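Side-chain contacts in ribosomal RNA small subunit methyltransferase D (Haemophilus influenzae, PDB 2IFT), which probably transfers a methyl group from S-adenosyl-L-methionine to the N2 atom of a specific guanine of 16S rRNA in the assembled 30S particle: residues 43-48 with 128-133; 67-72 with 90-95. One frame throughout, in Å; residues are numbered along the deposited sequence.

Contact 1: 43-48 with 128-133; sequences TLFNWL and VVFLDP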
# COMPACT_ATOMS: atom_id res chain seq x y z
N THR A 43 6.63 -8.24 -9.32
CA THR A 43 7.25 -7.31 -10.25
C THR A 43 7.39 -5.91 -9.64
O THR A 43 8.29 -5.16 -10.00
CB THR A 43 6.49 -7.24 -11.60
OG1 THR A 43 6.91 -6.08 -12.33
CG2 THR A 43 4.99 -7.21 -11.39
N LEU A 44 6.50 -5.57 -8.72
CA LEU A 44 6.60 -4.26 -8.08
C LEU A 44 7.86 -4.28 -7.22
O LEU A 44 8.75 -3.45 -7.39
CB LEU A 44 5.38 -3.99 -7.19
CG LEU A 44 5.52 -2.97 -6.05
CD1 LEU A 44 5.89 -1.60 -6.60
CD2 LEU A 44 4.22 -2.90 -5.27
N PHE A 45 7.94 -5.24 -6.31
CA PHE A 45 9.10 -5.35 -5.43
C PHE A 45 10.37 -5.49 -6.24
O PHE A 45 11.43 -5.00 -5.86
CB PHE A 45 8.93 -6.53 -4.47
CG PHE A 45 7.87 -6.31 -3.41
CD1 PHE A 45 7.98 -5.24 -2.52
CD2 PHE A 45 6.77 -7.16 -3.31
CE1 PHE A 45 6.99 -5.02 -1.54
CE2 PHE A 45 5.79 -6.94 -2.34
CZ PHE A 45 5.90 -5.87 -1.46
N ASN A 46 10.27 -6.17 -7.38
CA ASN A 46 11.42 -6.33 -8.24
C ASN A 46 11.93 -4.96 -8.66
O ASN A 46 13.09 -4.62 -8.41
CB ASN A 46 11.04 -7.16 -9.47
CG ASN A 46 11.14 -8.66 -9.22
OD1 ASN A 46 10.81 -9.15 -8.14
ND2 ASN A 46 11.60 -9.40 -10.23
N TRP A 47 11.07 -4.16 -9.27
CA TRP A 47 11.47 -2.82 -9.70
C TRP A 47 11.85 -1.91 -8.54
O TRP A 47 12.49 -0.88 -8.74
CB TRP A 47 10.36 -2.15 -10.50
CG TRP A 47 9.94 -2.90 -11.73
CD1 TRP A 47 10.65 -3.85 -12.40
CD2 TRP A 47 8.72 -2.72 -12.46
NE1 TRP A 47 9.95 -4.27 -13.50
CE2 TRP A 47 8.76 -3.59 -13.56
CE3 TRP A 47 7.60 -1.90 -12.29
CZ2 TRP A 47 7.72 -3.67 -14.49
CZ3 TRP A 47 6.56 -1.98 -13.21
CH2 TRP A 47 6.64 -2.86 -14.30
N LEU A 48 11.45 -2.29 -7.33
CA LEU A 48 11.74 -1.48 -6.14
C LEU A 48 13.07 -1.76 -5.47
O LEU A 48 13.71 -0.84 -4.96
CB LEU A 48 10.64 -1.65 -5.10
CG LEU A 48 9.37 -0.83 -5.30
CD1 LEU A 48 8.43 -1.10 -4.14
CD2 LEU A 48 9.72 0.64 -5.38
N VAL A 128 5.78 4.67 -2.51
CA VAL A 128 4.99 3.49 -2.87
C VAL A 128 3.63 3.47 -2.17
O VAL A 128 3.53 3.76 -0.98
CB VAL A 128 5.76 2.19 -2.53
CG1 VAL A 128 4.97 0.97 -2.99
CG2 VAL A 128 7.12 2.20 -3.21
N VAL A 129 2.59 3.11 -2.92
CA VAL A 129 1.23 3.06 -2.36
C VAL A 129 0.48 1.78 -2.72
O VAL A 129 0.45 1.39 -3.89
CB VAL A 129 0.39 4.25 -2.85
CG1 VAL A 129 -1.02 4.15 -2.32
CG2 VAL A 129 1.03 5.57 -2.42
N PHE A 130 -0.11 1.15 -1.70
CA PHE A 130 -0.90 -0.07 -1.85
C PHE A 130 -2.37 0.27 -1.60
O PHE A 130 -2.74 0.67 -0.49
CB PHE A 130 -0.49 -1.14 -0.83
CG PHE A 130 0.97 -1.47 -0.83
CD1 PHE A 130 1.80 -1.04 0.20
CD2 PHE A 130 1.54 -2.20 -1.88
CE1 PHE A 130 3.17 -1.33 0.20
CE2 PHE A 130 2.90 -2.49 -1.89
CZ PHE A 130 3.72 -2.05 -0.84
N LEU A 131 -3.20 0.13 -2.63
CA LEU A 131 -4.62 0.40 -2.52
C LEU A 131 -5.43 -0.85 -2.85
O LEU A 131 -5.65 -1.16 -4.02
CB LEU A 131 -5.05 1.50 -3.48
CG LEU A 131 -4.56 2.91 -3.24
CD1 LEU A 131 -5.07 3.79 -4.36
CD2 LEU A 131 -5.06 3.41 -1.90
N ASP A 132 -5.87 -1.57 -1.81
CA ASP A 132 -6.68 -2.76 -2.02
C ASP A 132 -7.92 -2.76 -1.13
O ASP A 132 -8.11 -3.64 -0.29
CB ASP A 132 -5.84 -4.02 -1.79
CG ASP A 132 -5.41 -4.19 -0.35
OD1 ASP A 132 -5.07 -3.17 0.30
OD2 ASP A 132 -5.40 -5.34 0.14
N PRO A 133 -8.79 -1.76 -1.30
CA PRO A 133 -10.01 -1.69 -0.49
C PRO A 133 -11.10 -2.60 -1.06
O PRO A 133 -10.97 -3.15 -2.15
CB PRO A 133 -10.39 -0.22 -0.60
CG PRO A 133 -10.03 0.08 -2.00
CD PRO A 133 -8.66 -0.55 -2.13

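Contact 2: 67-72 with 90-95; sequences LGFEAL and NQLKKN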
# COMPACT_ATOMS: atom_id res chain seq x y z
N LEU A 67 0.78 -6.59 2.85
CA LEU A 67 1.55 -5.77 1.92
C LEU A 67 2.60 -4.91 2.63
O LEU A 67 3.78 -4.91 2.26
CB LEU A 67 0.63 -4.86 1.10
CG LEU A 67 -0.32 -5.59 0.14
CD1 LEU A 67 -1.28 -4.61 -0.53
CD2 LEU A 67 0.50 -6.33 -0.91
N GLY A 68 2.15 -4.17 3.65
CA GLY A 68 3.05 -3.30 4.40
C GLY A 68 4.16 -4.04 5.13
O GLY A 68 5.31 -3.60 5.12
N PHE A 69 3.81 -5.14 5.78
CA PHE A 69 4.83 -5.91 6.49
C PHE A 69 5.84 -6.42 5.47
O PHE A 69 7.04 -6.40 5.72
CB PHE A 69 4.19 -7.09 7.23
CG PHE A 69 3.40 -6.68 8.45
CD1 PHE A 69 2.10 -7.13 8.63
CD2 PHE A 69 3.96 -5.86 9.41
CE1 PHE A 69 1.37 -6.76 9.76
CE2 PHE A 69 3.24 -5.48 10.54
CZ PHE A 69 1.95 -5.93 10.71
N GLU A 70 5.34 -6.85 4.32
CA GLU A 70 6.22 -7.35 3.27
C GLU A 70 7.23 -6.25 2.94
O GLU A 70 8.43 -6.50 2.89
CB GLU A 70 5.42 -7.70 2.03
CG GLU A 70 6.13 -8.65 1.08
CD GLU A 70 6.43 -9.99 1.73
OE1 GLU A 70 5.49 -10.64 2.25
OE2 GLU A 70 7.62 -10.39 1.72
N ALA A 71 6.73 -5.03 2.73
CA ALA A 71 7.60 -3.90 2.42
C ALA A 71 8.61 -3.69 3.54
O ALA A 71 9.78 -3.39 3.29
CB ALA A 71 6.77 -2.65 2.22
N LEU A 72 8.15 -3.83 4.78
CA LEU A 72 9.04 -3.68 5.92
C LEU A 72 10.12 -4.75 5.88
O LEU A 72 11.31 -4.46 6.00
CB LEU A 72 8.26 -3.78 7.23
CG LEU A 72 7.48 -2.53 7.61
CD1 LEU A 72 6.58 -2.84 8.80
CD2 LEU A 72 8.45 -1.40 7.93
N ASN A 90 -5.19 -2.27 16.16
CA ASN A 90 -4.44 -2.68 17.36
C ASN A 90 -3.61 -3.91 17.03
O ASN A 90 -2.47 -4.04 17.49
CB ASN A 90 -5.37 -3.02 18.52
CG ASN A 90 -6.16 -1.82 19.01
OD1 ASN A 90 -5.64 -0.70 19.07
ND2 ASN A 90 -7.41 -2.05 19.38
N GLN A 91 -4.18 -4.82 16.25
CA GLN A 91 -3.47 -6.02 15.86
C GLN A 91 -2.19 -5.61 15.14
O GLN A 91 -1.10 -6.10 15.45
CB GLN A 91 -4.35 -6.87 14.94
CG GLN A 91 -3.74 -8.20 14.52
CD GLN A 91 -3.46 -9.13 15.69
OE1 GLN A 91 -4.10 -9.05 16.75
NE2 GLN A 91 -2.50 -10.03 15.51
N LEU A 92 -2.31 -4.68 14.19
CA LEU A 92 -1.15 -4.20 13.45
C LEU A 92 -0.07 -3.73 14.42
O LEU A 92 1.07 -4.14 14.34
CB LEU A 92 -1.54 -3.05 12.51
CG LEU A 92 -2.38 -3.37 11.27
CD1 LEU A 92 -2.70 -2.08 10.53
CD2 LEU A 92 -1.63 -4.33 10.35
N LYS A 93 -0.45 -2.86 15.35
CA LYS A 93 0.50 -2.35 16.33
C LYS A 93 1.14 -3.48 17.11
O LYS A 93 2.34 -3.46 17.40
CB LYS A 93 -0.19 -1.41 17.30
CG LYS A 93 -0.54 -0.06 16.73
CD LYS A 93 -1.32 0.73 17.75
CE LYS A 93 -1.73 2.08 17.22
NZ LYS A 93 -2.59 2.78 18.22
N LYS A 94 0.33 -4.48 17.46
CA LYS A 94 0.83 -5.62 18.20
C LYS A 94 1.88 -6.37 17.40
O LYS A 94 2.88 -6.81 17.95
CB LYS A 94 -0.33 -6.54 18.58
CG LYS A 94 0.08 -7.75 19.41
CD LYS A 94 -1.13 -8.44 20.01
CE LYS A 94 -0.75 -9.73 20.74
NZ LYS A 94 -0.34 -10.82 19.80
N ASN A 95 1.65 -6.53 16.10
CA ASN A 95 2.61 -7.22 15.26
C ASN A 95 3.87 -6.38 15.05
O ASN A 95 4.97 -6.92 15.00
CB ASN A 95 2.00 -7.60 13.91
CG ASN A 95 1.06 -8.78 14.02
OD1 ASN A 95 1.31 -9.70 14.80
ND2 ASN A 95 -0.00 -8.78 13.23

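Contact 1: 43-48 with 128-133
L48 and V128 reach toward each other tip to tip, while L44 and F45 of the same helix approach the ring of F130, two residues further along the strand. This is a helix laid against the central sheet of a class I, Rossmann-like methyltransferase: helix 43-48 runs nearly antiparallel to strand 128-131 (171°), with a closest approach of 11.6 Å between the axes of the two short segments, and side chains alone bridge the gap, without a hydrogen bond. At the L48 end a single methyl group takes both branches of the leucine fork, V128 CG2 lying 3.7 Å from L48 CD1 and equally far from L48 CD2. V128 CG1 is the more remote branch, 4.2 Å from L48 CD1. One turn earlier in the helix, L44 crosses F130 obliquely and brings CD2 to 3.7 Å from F130 CE2. With CG opposite the backbone N (chi1 157°) the branch is turned to the strand, and chi2 of 61° sets CD2 at the ring. F45 is a looser neighbour, its CB directed past the strand, but its ring extends toward F130.

Further out, L158 of the adjacent parallel strand 157-164 meets both L44 and L48, widening the leucine surface across the sheet, and L67 of helix 66-73 packs on F130. Backbone bonds of V128 and F130 to strand 56-59 fix the strand within the sheet; V128 points toward the helix and the end of the F130 ring reaches it, whereas V129 points the other way, to L147 of helix 139-149. The F45 ring is also engaged by R74 in a cation-pi interaction, and its nearest approach to F130 brings F45 CZ to 4.4 Å from F130 CZ.

Contact 2: 67-72 with 90-95
F69 reaches from helix 66-73 to L92 and N95 of helix 86-98, carrying the contact on its side through the outer part of its ring. Its CB already points toward the partner helix, and CG leaves it on the side away from the carbonyl carbon (chi1 -73°), which carries the ring across. On one side of the ring CE1 comes to 3.9 Å from L92 CD2; on the other CE2 lies 4.2 Å from N95 CB. The tip atom CZ touches both partners, with N95 CB at 3.6 Å and L92 CD2 at 3.9 Å. The two helices succeed each other in the beta-alpha-beta crossovers of the Rossmann-like fold, on the same face of the sheet and joined through strand 78-82, whose F81 meets the F69 ring with planes about 45° apart and also touches L92. L25 of strand 24-26 packs on F69 and N95 as well. L92 meets the phenylalanine at a slant, with CD2, whereas N95 runs across it at about a right angle, its amide plane 78° from the ring plane. CB makes the close contact of the asparagine with the ring, while ND2 is satisfied by a hydrogen bond to P26 O, an acceptor that also receives Q91 NE2.

Helix 66-73 joins the two contacts, whose centres lie about 15 Å apart. It sends F69 to helix 86-98 in contact 2 and L67 and E70 to contact 1: L67 CD1 lies 3.6 Å from F130 CB, and E70 CG is 3.8 Å from F45 CZ. Helices 39-52, 66-73 and 86-98 thus adjoin in succession on one face of the sheet. The likely active site borders this row. D132 opens a DPPF sequence resembling the catalytic motif of amino-methylating enzymes, and its OD1 comes 4.1 Å from L67 CD1. G68 N bonds to D59 OD2, where a glycine-rich loop probably binds S-adenosylmethionine, as in relatives.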